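Local coordinates for odorant binding protein 4 (Chrysopa pallens, PDB 6JPM) that probably binds small odorant molecules, as a secreted member of the PBP/GOBP family of insect odorant-binding proteins, at residues C49-E52 / T53-I56; L62-S65 / A66-Q69; K77-E80 / S81-S85; P100-N103 / F104-L108. All coordinates share one frame; numbering follows the deposited sequence.

Contact 1 (C49-E52 / T53-I56); sequences CILE and TMKI
Thr53 keeps OG1 beside its own backbone N (chi1 -60°), which turns the hydroxyl onto the carbonyl of Cys49 one turn back, just where helix 41-53 ends in a Schellman motif. Thr53 OG1 donates to Cys49 O at 2.9 Å and Thr53 N to the same Cys49 O at 3.0 Å, from opposite faces of the carbonyl plane, so two donors grip one oxygen. With an alanine here the hydroxyl is gone, and Cys49 O would probably lose one of these two donors and keep just the backbone one. Cys49 SG is tied to Cys18 of helix 4-22. Met54 CG lies beside its backbone N (chi1 -64°) and the chain runs on extended through chi2, which puts SD 3.9 Å from Ile50 CG2; Met14 of helix 4-22 packs on both side chains. Lys55 then takes positive phi (67°) and turns the chain off the helix axis. Its N donates to Glu52 O at 2.8 Å from above the carbonyl plane, and Ile56 N makes a weak bond to Leu51 O at 3.0 Å. The hydrophobic contact familiar from Schellman ends closes the turn: Leu51 CD2 lies 4.0 Å from Ile56 CB, with Ile56 CG2 just as near.

Contact 2 (L62-S65 / A66-Q69); sequences LDMS and AVEQ
Asp63 OD1 meets two backbone N-H groups of the first helical turn: Ser65 N at 2.9 Å from Asp63 OD1, and Ala66 N, a weak bond, at 3.3 Å from the same OD1. The Asp63 carboxylate swings over the turn because CG stands opposite its backbone N (chi1 -179°), and Ser65 N approaches on the anti side of OD1, tilted from the carboxylate plane. A negative charge here would probably be stabilised by the helix dipole. The Asp63 carbonyl works too: Val67 N donates to Asp63 O at 3.2 Å. Below this cap the Leu62 side chain crosses that of Val67 at about a right angle, CD1 touching Val67 CG2 at 3.7 Å. The bent chain of Met64 runs alongside Val67 in the same direction, its CE 4.1 Å from Val67 CG1. On the outer side Glu68 leans back, with CG 3.3 Å from Met64 O. Further out, Ile86 of helix 76-89 packs on Met64 and Val67, while Asp93 OD2 accepts from Leu62 N and Ile56 pairs through its backbone with Asp63. An aspartate N-cap bracketed by a hydrophobic staple, Leu62 with Val67, is a classic start of a helix, here 64-70.

Contact 3 (K77-E80 / S81-S85); sequences KYQE and STKKS
Lys83 folds back on Gln79, one turn earlier in helix 76-89, and its aliphatic stem lies against that residue's carbonyl. CB begins 3.7 Å from Gln79 O. CG, set beside the residue's own backbone N by chi1 of -61°, comes to 3.1 Å from Gln79 O. CD follows at 4.1 Å from Gln79 O, and the bend at chi3 keeps CE equally near instead of letting it run straight away from the helix; the further bend at chi4 turns NZ. NZ ends 6.3 Å from Glu80 OE2, too far for a salt bridge. One residue before Gln79, Tyr78 O accepts two hydrogen bonds. Thr82 N points at it nearly head-on, at 2.8 Å from Tyr78 O. Ser81 OG, turned between its backbone N and carbonyl carbon (chi1 50°), reaches Tyr78 O at 3.0 Å, well to the side of the C=O direction. Over one face of the Tyr78 ring lies Lys77 CD, while Lys77 NZ goes to a salt bridge with Glu4; Phe117 meets the ring edge-to-face. Glu80 OE1 and Lys84 NZ lie 5.0 Å apart. The chemistry is thus that of a helix surface: one carbonyl shared by backbone and hydroxyl donors, and the acid of Glu80 placed where Lys83 and Lys84 probably attract it only loosely, without direct ion pairs.

Contact 4 (P100-N103 / F104-L108); sequences PAYN and FAKCL
Tyr102 and Lys106, one turn apart in helix 99-111, are joined at their polar ends by a water. It lies in the ring plane at the edge of the tyrosine, 2.7 Å from Tyr102 OH, and accepts from Lys106 NZ at 2.8 Å. Their backbones are bonded as well, Lys106 N to Tyr102 O at 2.9 Å. Between these two ties the lysine stem covers one face of the phenol ring in a CH-pi contact: CG sits 4.1 Å from the centroid of the Tyr102 ring, 15° off its normal. CD follows, 3.5 Å from Tyr102 CE2, and a bend at chi3 (-56°) keeps CE close to the same ring atom, from where NZ reaches the water. Asn103 runs beside the same lysine, its OD1 3.6 Å from Lys106 CE, while Asn103 ND2 bonds Thr94 O. A serine in place of Lys106 would probably bare this ring face and leave the water without its amine donor. Farther along, Leu108 CG packs over a face of the Phe104 ring, and Cys107 is disulfide-bonded to Cys89. Helix 99-111 is thereby wedged among its neighbours: Ala101 and Tyr102 against helix 41-53, Ala105 also against it at Met47 and against Phe32 of helix 26-32, and Phe104 and Leu108 against helix 76-89.

The four contacts follow one another along the chain; each spans one unbroken stretch, so none nests in or crosses another and none closes a long loop. Contact 1 ends helix 41-53, and contact 2 starts helix 64-70 beyond the small two-stranded hairpin; the two meet where Ile56 CD1 packs on Val67 CG2. Contact 3 lies on the next helix, 76-89, and itself comes no closer than about 6 Å to contact 2 (nearest atoms), though Ile86 further along that helix packs on Val67. Contact 4, on helix 99-111, gathers the others: Phe104 reaches Leu51, Ile56 and Leu62, while Leu108 CD2 touches Ser85 CB of contact 3.

Contact 1 (C49-E52 / T53-I56)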
ATOM      1  N   CYS A  49       5.715  -6.488  -1.469  1.00 23.15           N
ATOM      2  CA  CYS A  49       5.060  -7.360  -2.457  1.00 18.68           C
ATOM      3  C   CYS A  49       3.794  -6.669  -2.961  1.00 20.78           C
ATOM      4  O   CYS A  49       3.637  -6.633  -4.089  1.00 24.57           O
ATOM      5  CB  CYS A  49       4.715  -8.712  -1.868  1.00 21.62           C
ATOM      6  SG  CYS A  49       3.924  -9.841  -3.032  1.00 29.81           S
ATOM      7  N   ILE A  50       2.961  -6.146  -2.082  1.00 23.06           N
ATOM      8  CA  ILE A  50       1.709  -5.517  -2.495  1.00 20.61           C
ATOM      9  C   ILE A  50       1.993  -4.314  -3.389  1.00 20.79           C
ATOM     10  O   ILE A  50       1.434  -4.183  -4.483  1.00 22.38           O
ATOM     11  CB  ILE A  50       0.877  -5.112  -1.264  1.00 18.35           C
ATOM     12  CG1 ILE A  50       0.246  -6.344  -0.572  1.00 21.03           C
ATOM     13  CG2 ILE A  50      -0.170  -4.070  -1.650  1.00 19.66           C
ATOM     14  CD1 ILE A  50      -0.708  -7.174  -1.450  1.00 18.22           C
ATOM     15  N   LEU A  51       2.867  -3.416  -2.933  1.00 19.44           N
ATOM     16  CA  LEU A  51       3.119  -2.184  -3.674  1.00 23.51           C
ATOM     17  C   LEU A  51       3.941  -2.432  -4.934  1.00 20.81           C
ATOM     18  O   LEU A  51       3.794  -1.698  -5.910  1.00 25.68           O
ATOM     19  CB  LEU A  51       3.793  -1.155  -2.767  1.00 21.60           C
ATOM     20  CG  LEU A  51       2.858  -0.579  -1.704  1.00 26.77           C
ATOM     21  CD1 LEU A  51       3.659  -0.014  -0.542  1.00 25.13           C
ATOM     22  CD2 LEU A  51       1.943   0.508  -2.334  1.00 22.80           C
ATOM     23  N   GLU A  52       4.793  -3.458  -4.951  1.00 21.36           N
ATOM     24  CA  GLU A  52       5.400  -3.854  -6.223  1.00 25.36           C
ATOM     25  C   GLU A  52       4.340  -4.371  -7.192  1.00 27.03           C
ATOM     26  O   GLU A  52       4.337  -4.013  -8.372  1.00 25.04           O
ATOM     27  CB  GLU A  52       6.474  -4.921  -6.007  1.00 22.59           C
ATOM     28  CG  GLU A  52       7.843  -4.375  -5.599  1.00 29.94           C
ATOM     29  CD  GLU A  52       8.896  -5.475  -5.532  1.00 42.96           C
ATOM     30  OE1 GLU A  52       8.525  -6.654  -5.734  1.00 48.72           O
ATOM     31  OE2 GLU A  52      10.082  -5.174  -5.273  1.00 46.35           O
ATOM     32  N   THR A  53       3.416  -5.192  -6.697  1.00 26.51           N
ATOM     33  CA  THR A  53       2.354  -5.720  -7.550  1.00 27.77           C
ATOM     34  C   THR A  53       1.460  -4.612  -8.084  1.00 26.42           C
ATOM     35  O   THR A  53       1.004  -4.689  -9.228  1.00 27.41           O
ATOM     36  CB  THR A  53       1.542  -6.749  -6.773  1.00 26.23           C
ATOM     37  OG1 THR A  53       2.414  -7.808  -6.383  1.00 25.90           O
ATOM     38  CG2 THR A  53       0.401  -7.317  -7.616  1.00 24.53           C
ATOM     39  N   MET A  54       1.218  -3.568  -7.293  1.00 26.71           N
ATOM     40  CA  MET A  54       0.489  -2.407  -7.785  1.00 27.34           C
ATOM     41  C   MET A  54       1.328  -1.522  -8.697  1.00 27.26           C
ATOM     42  O   MET A  54       0.788  -0.560  -9.256  1.00 29.77           O
ATOM     43  CB  MET A  54      -0.024  -1.562  -6.619  1.00 19.70           C
ATOM     44  CG  MET A  54      -1.058  -2.277  -5.742  1.00 26.80           C
ATOM     45  SD  MET A  54      -1.334  -1.350  -4.209  1.00 28.08           S
ATOM     46  CE  MET A  54      -2.358   0.005  -4.797  1.00 34.10           C
ATOM     47  N   LYS A  55       2.628  -1.808  -8.832  1.00 24.88           N
ATOM     48  CA  LYS A  55       3.598  -1.033  -9.607  1.00 30.56           C
ATOM     49  C   LYS A  55       3.865   0.344  -9.011  1.00 33.53           C
ATOM     50  O   LYS A  55       4.509   1.172  -9.656  1.00 35.59           O
ATOM     51  CB  LYS A  55       3.173  -0.906 -11.074  1.00 34.77           C
ATOM     52  CG  LYS A  55       3.226  -2.246 -11.803  1.00 39.61           C
ATOM     53  CD  LYS A  55       2.645  -2.160 -13.205  1.00 56.05           C
ATOM     54  CE  LYS A  55       1.126  -2.117 -13.174  1.00 66.08           C
ATOM     55  NZ  LYS A  55       0.550  -2.352 -14.527  1.00 73.28           N
ATOM     56  N   ILE A  56       3.405   0.600  -7.788  1.00 30.68           N
ATOM     57  CA  ILE A  56       3.648   1.866  -7.101  1.00 27.64           C
ATOM     58  C   ILE A  56       5.074   1.929  -6.554  1.00 28.07           C
ATOM     59  O   ILE A  56       5.678   3.004  -6.499  1.00 32.59           O
ATOM     60  CB  ILE A  56       2.591   2.042  -5.988  1.00 24.10           C
ATOM     61  CG1 ILE A  56       1.189   2.149  -6.609  1.00 28.76           C
ATOM     62  CG2 ILE A  56       2.893   3.259  -5.119  1.00 22.95           C
ATOM     63  CD1 ILE A  56       0.989   3.414  -7.466  1.00 27.47           C
TER

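Contact 2 (L62-S65 / A66-Q69)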
ATOM      1  N   LEU A  62       9.345   4.910  -4.747  1.00 23.92           N
ATOM      2  CA  LEU A  62       8.032   5.353  -5.244  1.00 26.99           C
ATOM      3  C   LEU A  62       8.157   5.728  -6.725  1.00 32.40           C
ATOM      4  O   LEU A  62       9.025   6.478  -7.066  1.00 32.57           O
ATOM      5  CB  LEU A  62       7.557   6.520  -4.387  1.00 29.49           C
ATOM      6  CG  LEU A  62       6.212   7.104  -4.777  1.00 39.21           C
ATOM      7  CD1 LEU A  62       5.130   6.045  -4.745  1.00 34.59           C
ATOM      8  CD2 LEU A  62       5.849   8.257  -3.865  1.00 35.05           C
ATOM      9  N   ASP A  63       7.347   5.115  -7.563  1.00 34.64           N
ATOM     10  CA  ASP A  63       7.350   5.407  -9.008  1.00 36.57           C
ATOM     11  C   ASP A  63       6.252   6.429  -9.260  1.00 39.49           C
ATOM     12  O   ASP A  63       5.137   6.024  -9.452  1.00 36.27           O
ATOM     13  CB  ASP A  63       7.175   4.157  -9.865  1.00 36.53           C
ATOM     14  CG  ASP A  63       7.191   4.453 -11.349  1.00 37.73           C
ATOM     15  OD1 ASP A  63       7.089   5.595 -11.688  1.00 35.41           O
ATOM     16  OD2 ASP A  63       7.321   3.536 -12.113  1.00 38.24           O
ATOM     17  N   MET A  64       6.604   7.709  -9.218  1.00 40.20           N
ATOM     18  CA  MET A  64       5.619   8.772  -9.401  1.00 41.03           C
ATOM     19  C   MET A  64       4.904   8.689 -10.747  1.00 42.44           C
ATOM     20  O   MET A  64       3.810   9.247 -10.885  1.00 39.58           O
ATOM     21  CB  MET A  64       6.287  10.142  -9.244  1.00 34.39           C
ATOM     22  CG  MET A  64       6.625  10.511  -7.805  1.00 46.54           C
ATOM     23  SD  MET A  64       5.223  10.448  -6.649  1.00 59.11           S
ATOM     24  CE  MET A  64       3.965  11.369  -7.537  1.00 60.30           C
ATOM     25  N   SER A  65       5.478   7.994 -11.733  1.00 47.96           N
ATOM     26  CA  SER A  65       4.788   7.808 -13.007  1.00 53.15           C
ATOM     27  C   SER A  65       3.604   6.868 -12.851  1.00 54.63           C
ATOM     28  O   SER A  65       2.490   7.178 -13.294  1.00 60.23           O
ATOM     29  CB  SER A  65       5.753   7.270 -14.062  1.00 56.10           C
ATOM     30  OG  SER A  65       6.858   8.137 -14.222  1.00 64.96           O
ATOM     31  N   ALA A  66       3.828   5.704 -12.235  1.00 48.98           N
ATOM     32  CA  ALA A  66       2.730   4.782 -11.961  1.00 42.67           C
ATOM     33  C   ALA A  66       1.660   5.439 -11.100  1.00 40.83           C
ATOM     34  O   ALA A  66       0.466   5.163 -11.260  1.00 51.29           O
ATOM     35  CB  ALA A  66       3.256   3.515 -11.278  1.00 35.30           C
ATOM     36  N   VAL A  67       2.067   6.292 -10.162  1.00 35.56           N
ATOM     37  CA  VAL A  67       1.089   6.973  -9.322  1.00 38.97           C
ATOM     38  C   VAL A  67       0.163   7.828 -10.179  1.00 49.49           C
ATOM     39  O   VAL A  67      -1.055   7.858  -9.962  1.00 42.91           O
ATOM     40  CB  VAL A  67       1.804   7.809  -8.245  1.00 38.55           C
ATOM     41  CG1 VAL A  67       0.832   8.745  -7.558  1.00 38.85           C
ATOM     42  CG2 VAL A  67       2.467   6.902  -7.226  1.00 38.40           C
ATOM     43  N   GLU A  68       0.719   8.508 -11.188  1.00 55.88           N
ATOM     44  CA  GLU A  68      -0.086   9.428 -11.988  1.00 59.28           C
ATOM     45  C   GLU A  68      -0.996   8.693 -12.970  1.00 62.78           C
ATOM     46  O   GLU A  68      -2.128   9.128 -13.201  1.00 67.55           O
ATOM     47  CB  GLU A  68       0.820  10.415 -12.720  1.00 64.00           C
ATOM     48  CG  GLU A  68       1.473  11.421 -11.787  1.00 67.29           C
ATOM     49  CD  GLU A  68       2.637  12.136 -12.428  1.00 76.77           C
ATOM     50  OE1 GLU A  68       2.637  12.275 -13.671  1.00 81.48           O
ATOM     51  OE2 GLU A  68       3.557  12.553 -11.692  1.00 77.67           O
ATOM     52  N   GLN A  69      -0.534   7.580 -13.549  1.00 64.21           N
ATOM     53  CA  GLN A  69      -1.400   6.818 -14.445  1.00 70.21           C
ATOM     54  C   GLN A  69      -2.622   6.293 -13.710  1.00 72.70           C
ATOM     55  O   GLN A  69      -3.719   6.234 -14.278  1.00 83.05           O
ATOM     56  CB  GLN A  69      -0.631   5.654 -15.080  1.00 72.74           C
ATOM     57  CG  GLN A  69      -1.327   4.993 -16.280  1.00 83.54           C
ATOM     58  CD  GLN A  69      -2.409   3.972 -15.903  1.00 93.21           C
ATOM     59  OE1 GLN A  69      -2.579   3.615 -14.734  1.00 95.98           O
ATOM     60  NE2 GLN A  69      -3.141   3.495 -16.906  1.00 94.88           N
TER

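Contact 3 (K77-E80 / S81-S85)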
ATOM      1  N   LYS A  77     -14.295   9.019  -4.729  1.00 60.26           N
ATOM      2  CA  LYS A  77     -14.256   9.242  -3.270  1.00 57.86           C
ATOM      3  C   LYS A  77     -12.846   9.042  -2.714  1.00 54.44           C
ATOM      4  O   LYS A  77     -12.603   9.519  -1.643  1.00 55.67           O
ATOM      5  CB  LYS A  77     -15.296   8.376  -2.563  1.00 60.15           C
ATOM      6  CG  LYS A  77     -15.107   6.878  -2.665  1.00 64.15           C
ATOM      7  CD  LYS A  77     -14.776   6.258  -1.319  1.00 66.17           C
ATOM      8  CE  LYS A  77     -15.960   5.683  -0.577  1.00 66.54           C
ATOM      9  NZ  LYS A  77     -15.794   4.230  -0.360  1.00 66.67           N
ATOM     10  N   TYR A  78     -11.955   8.421  -3.474  1.00 45.54           N
ATOM     11  CA  TYR A  78     -10.580   8.159  -2.999  1.00 45.22           C
ATOM     12  C   TYR A  78      -9.620   9.119  -3.682  1.00 55.13           C
ATOM     13  O   TYR A  78      -8.589   9.388  -3.114  1.00 56.36           O
ATOM     14  CB  TYR A  78     -10.182   6.712  -3.301  1.00 39.55           C
ATOM     15  CG  TYR A  78     -10.773   5.688  -2.372  1.00 44.11           C
ATOM     16  CD1 TYR A  78     -10.444   5.679  -1.042  1.00 44.98           C
ATOM     17  CD2 TYR A  78     -11.678   4.747  -2.810  1.00 50.88           C
ATOM     18  CE1 TYR A  78     -10.976   4.760  -0.168  1.00 49.35           C
ATOM     19  CE2 TYR A  78     -12.226   3.814  -1.953  1.00 53.10           C
ATOM     20  CZ  TYR A  78     -11.873   3.820  -0.623  1.00 54.04           C
ATOM     21  OH  TYR A  78     -12.382   2.921   0.252  1.00 51.57           O
ATOM     22  N   GLN A  79     -10.027   9.690  -4.807  1.00 56.58           N
ATOM     23  CA  GLN A  79      -9.144  10.570  -5.602  1.00 56.34           C
ATOM     24  C   GLN A  79      -8.513  11.688  -4.775  1.00 52.92           C
ATOM     25  O   GLN A  79      -7.332  11.829  -4.780  1.00 48.88           O
ATOM     26  CB  GLN A  79      -9.902  11.133  -6.788  1.00 65.33           C
ATOM     27  CG  GLN A  79      -9.112  11.040  -8.072  1.00 73.87           C
ATOM     28  CD  GLN A  79      -9.846  10.210  -9.081  1.00 85.98           C
ATOM     29  OE1 GLN A  79     -10.981   9.821  -8.870  1.00 91.95           O
ATOM     30  NE2 GLN A  79      -9.199   9.930 -10.194  1.00 89.88           N
ATOM     31  N   GLU A  80      -9.306  12.434  -4.047  1.00 51.46           N
ATOM     32  CA  GLU A  80      -8.752  13.576  -3.308  1.00 51.37           C
ATOM     33  C   GLU A  80      -7.884  13.104  -2.148  1.00 52.16           C
ATOM     34  O   GLU A  80      -6.828  13.686  -1.951  1.00 51.19           O
ATOM     35  CB  GLU A  80      -9.896  14.455  -2.827  1.00 59.14           C
ATOM     36  CG  GLU A  80      -9.428  15.797  -2.353  1.00 70.12           C
ATOM     37  CD  GLU A  80     -10.448  16.908  -2.523  1.00 82.48           C
ATOM     38  OE1 GLU A  80     -10.082  18.063  -2.260  1.00 86.30           O
ATOM     39  OE2 GLU A  80     -11.590  16.612  -2.922  1.00 85.09           O
ATOM     40  N   SER A  81      -8.343  12.102  -1.407  1.00 45.56           N
ATOM     41  CA  SER A  81      -7.589  11.611  -0.236  1.00 44.69           C
ATOM     42  C   SER A  81      -6.269  10.996  -0.679  1.00 37.90           C
ATOM     43  O   SER A  81      -5.326  11.187   0.011  1.00 43.61           O
ATOM     44  CB  SER A  81      -8.380  10.667   0.613  1.00 40.65           C
ATOM     45  OG  SER A  81      -8.956   9.665  -0.169  1.00 38.15           O
ATOM     46  N   THR A  82      -6.239  10.344  -1.824  1.00 33.95           N
ATOM     47  CA  THR A  82      -4.993   9.716  -2.300  1.00 40.63           C
ATOM     48  C   THR A  82      -3.971  10.782  -2.683  1.00 41.33           C
ATOM     49  O   THR A  82      -2.843  10.663  -2.280  1.00 40.35           O
ATOM     50  CB  THR A  82      -5.275   8.708  -3.407  1.00 45.39           C
ATOM     51  OG1 THR A  82      -5.926   7.655  -2.722  1.00 45.59           O
ATOM     52  CG2 THR A  82      -4.015   8.175  -4.032  1.00 42.21           C
ATOM     53  N   LYS A  83      -4.405  11.793  -3.418  1.00 45.71           N
ATOM     54  CA  LYS A  83      -3.513  12.890  -3.855  1.00 44.21           C
ATOM     55  C   LYS A  83      -2.861  13.512  -2.627  1.00 43.41           C
ATOM     56  O   LYS A  83      -1.671  13.621  -2.616  1.00 43.41           O
ATOM     57  CB  LYS A  83      -4.300  13.914  -4.677  1.00 54.38           C
ATOM     58  CG  LYS A  83      -4.942  13.394  -5.960  1.00 63.23           C
ATOM     59  CD  LYS A  83      -5.106  14.433  -7.064  1.00 70.61           C
ATOM     60  CE  LYS A  83      -6.364  14.288  -7.895  1.00 74.58           C
ATOM     61  NZ  LYS A  83      -7.450  15.208  -7.464  1.00 74.88           N
ATOM     62  N   LYS A  84      -3.643  13.844  -1.617  1.00 41.19           N
ATOM     63  CA  LYS A  84      -3.106  14.468  -0.396  1.00 39.83           C
ATOM     64  C   LYS A  84      -2.133  13.521   0.304  1.00 39.11           C
ATOM     65  O   LYS A  84      -1.139  13.982   0.801  1.00 34.74           O
ATOM     66  CB  LYS A  84      -4.233  14.789   0.578  1.00 45.40           C
ATOM     67  CG  LYS A  84      -5.079  16.007   0.251  1.00 49.47           C
ATOM     68  CD  LYS A  84      -5.319  16.889   1.433  1.00 48.46           C
ATOM     69  CE  LYS A  84      -6.012  18.180   1.073  1.00 58.60           C
ATOM     70  NZ  LYS A  84      -7.256  18.366   1.846  1.00 62.07           N
ATOM     71  N   SER A  85      -2.468  12.238   0.373  1.00 38.40           N
ATOM     72  CA  SER A  85      -1.592  11.302   1.067  1.00 36.27           C
ATOM     73  C   SER A  85      -0.275  11.097   0.317  1.00 35.86           C
ATOM     74  O   SER A  85       0.791  11.037   0.943  1.00 31.38           O
ATOM     75  CB  SER A  85      -2.324   9.977   1.280  1.00 33.64           C
ATOM     76  OG  SER A  85      -3.372  10.158   2.220  1.00 34.55           O
TER

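Contact 4 (P100-N103 / F104-L108)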
ATOM      1  N   PRO A 100      11.400   0.537   2.497  1.00 20.59           N
ATOM      2  CA  PRO A 100      10.766   1.654   1.843  1.00 17.85           C
ATOM      3  C   PRO A 100       9.259   1.462   1.616  1.00 17.33           C
ATOM      4  O   PRO A 100       8.568   2.323   1.894  1.00 20.36           O
ATOM      5  CB  PRO A 100      11.553   1.818   0.551  1.00 18.14           C
ATOM      6  CG  PRO A 100      12.854   1.170   0.836  1.00 19.71           C
ATOM      7  CD  PRO A 100      12.538   0.043   1.783  1.00 17.67           C
ATOM      8  N   ALA A 101       8.843   0.316   1.100  1.00 17.55           N
ATOM      9  CA  ALA A 101       7.407   0.136   0.879  1.00 22.14           C
ATOM     10  C   ALA A 101       6.638   0.097   2.196  1.00 19.88           C
ATOM     11  O   ALA A 101       5.539   0.657   2.301  1.00 19.86           O
ATOM     12  CB  ALA A 101       7.141  -1.127   0.073  1.00 19.19           C
ATOM     13  N   TYR A 102       7.198  -0.567   3.204  1.00 17.34           N
ATOM     14  CA  TYR A 102       6.570  -0.602   4.520  1.00 18.07           C
ATOM     15  C   TYR A 102       6.466   0.799   5.112  1.00 21.61           C
ATOM     16  O   TYR A 102       5.405   1.207   5.592  1.00 21.25           O
ATOM     17  CB  TYR A 102       7.389  -1.501   5.438  1.00 18.13           C
ATOM     18  CG  TYR A 102       6.996  -1.477   6.886  1.00 23.82           C
ATOM     19  CD1 TYR A 102       5.939  -2.268   7.358  1.00 24.52           C
ATOM     20  CD2 TYR A 102       7.713  -0.722   7.804  1.00 24.83           C
ATOM     21  CE1 TYR A 102       5.600  -2.277   8.712  1.00 24.24           C
ATOM     22  CE2 TYR A 102       7.377  -0.718   9.150  1.00 27.98           C
ATOM     23  CZ  TYR A 102       6.317  -1.493   9.596  1.00 30.31           C
ATOM     24  OH  TYR A 102       5.994  -1.488  10.936  1.00 38.10           O
ATOM     25  N   ASN A 103       7.569   1.561   5.077  1.00 17.38           N
ATOM     26  CA  ASN A 103       7.541   2.913   5.632  1.00 22.20           C
ATOM     27  C   ASN A 103       6.587   3.812   4.860  1.00 22.11           C
ATOM     28  O   ASN A 103       5.866   4.614   5.457  1.00 25.06           O
ATOM     29  CB  ASN A 103       8.951   3.514   5.635  1.00 22.21           C
ATOM     30  CG  ASN A 103       9.823   2.921   6.719  1.00 25.31           C
ATOM     31  OD1 ASN A 103       9.327   2.556   7.790  1.00 24.15           O
ATOM     32  ND2 ASN A 103      11.127   2.797   6.440  1.00 23.76           N
ATOM     33  N   PHE A 104       6.602   3.717   3.531  1.00 22.57           N
ATOM     34  CA  PHE A 104       5.628   4.426   2.707  1.00 18.64           C
ATOM     35  C   PHE A 104       4.199   4.063   3.109  1.00 22.92           C
ATOM     36  O   PHE A 104       3.349   4.944   3.254  1.00 24.94           O
ATOM     37  CB  PHE A 104       5.879   4.095   1.229  1.00 18.62           C
ATOM     38  CG  PHE A 104       4.911   4.754   0.268  1.00 27.61           C
ATOM     39  CD1 PHE A 104       4.864   6.144   0.136  1.00 33.68           C
ATOM     40  CD2 PHE A 104       4.071   3.984  -0.526  1.00 24.59           C
ATOM     41  CE1 PHE A 104       3.983   6.759  -0.767  1.00 24.24           C
ATOM     42  CE2 PHE A 104       3.185   4.581  -1.418  1.00 27.26           C
ATOM     43  CZ  PHE A 104       3.141   5.977  -1.534  1.00 29.93           C
ATOM     44  N   ALA A 105       3.922   2.765   3.310  1.00 23.04           N
ATOM     45  CA  ALA A 105       2.572   2.330   3.666  1.00 19.99           C
ATOM     46  C   ALA A 105       2.140   2.887   5.017  1.00 23.60           C
ATOM     47  O   ALA A 105       0.995   3.327   5.179  1.00 25.52           O
ATOM     48  CB  ALA A 105       2.499   0.803   3.682  1.00 19.57           C
ATOM     49  N   LYS A 106       3.021   2.827   6.017  1.00 20.05           N
ATOM     50  CA  LYS A 106       2.679   3.384   7.327  1.00 22.77           C
ATOM     51  C   LYS A 106       2.323   4.854   7.198  1.00 26.73           C
ATOM     52  O   LYS A 106       1.389   5.333   7.845  1.00 23.89           O
ATOM     53  CB  LYS A 106       3.845   3.250   8.319  1.00 26.66           C
ATOM     54  CG  LYS A 106       4.268   1.847   8.654  1.00 33.63           C
ATOM     55  CD  LYS A 106       5.116   1.853   9.917  1.00 35.13           C
ATOM     56  CE  LYS A 106       6.305   2.782   9.785  1.00 33.74           C
ATOM     57  NZ  LYS A 106       7.212   2.704  10.960  1.00 33.21           N
ATOM     58  N   CYS A 107       3.083   5.589   6.376  1.00 25.22           N
ATOM     59  CA  CYS A 107       2.802   7.007   6.183  1.00 22.01           C
ATOM     60  C   CYS A 107       1.426   7.198   5.563  1.00 28.60           C
ATOM     61  O   CYS A 107       0.645   8.054   6.002  1.00 27.97           O
ATOM     62  CB  CYS A 107       3.887   7.642   5.307  1.00 21.32           C
ATOM     63  SG  CYS A 107       3.665   9.439   5.057  1.00 34.05           S
ATOM     64  N   LEU A 108       1.118   6.410   4.529  1.00 22.14           N
ATOM     65  CA  LEU A 108      -0.164   6.553   3.853  1.00 22.62           C
ATOM     66  C   LEU A 108      -1.312   6.348   4.825  1.00 23.93           C
ATOM     67  O   LEU A 108      -2.288   7.109   4.819  1.00 25.26           O
ATOM     68  CB  LEU A 108      -0.283   5.556   2.706  1.00 24.02           C
ATOM     69  CG  LEU A 108       0.519   5.858   1.449  1.00 30.98           C
ATOM     70  CD1 LEU A 108       0.214   4.780   0.435  1.00 27.14           C
ATOM     71  CD2 LEU A 108       0.182   7.245   0.904  1.00 27.81           C
TER
HETATM   72  O   HOH W   1       7.470   0.276  12.334  1.00 33.34           O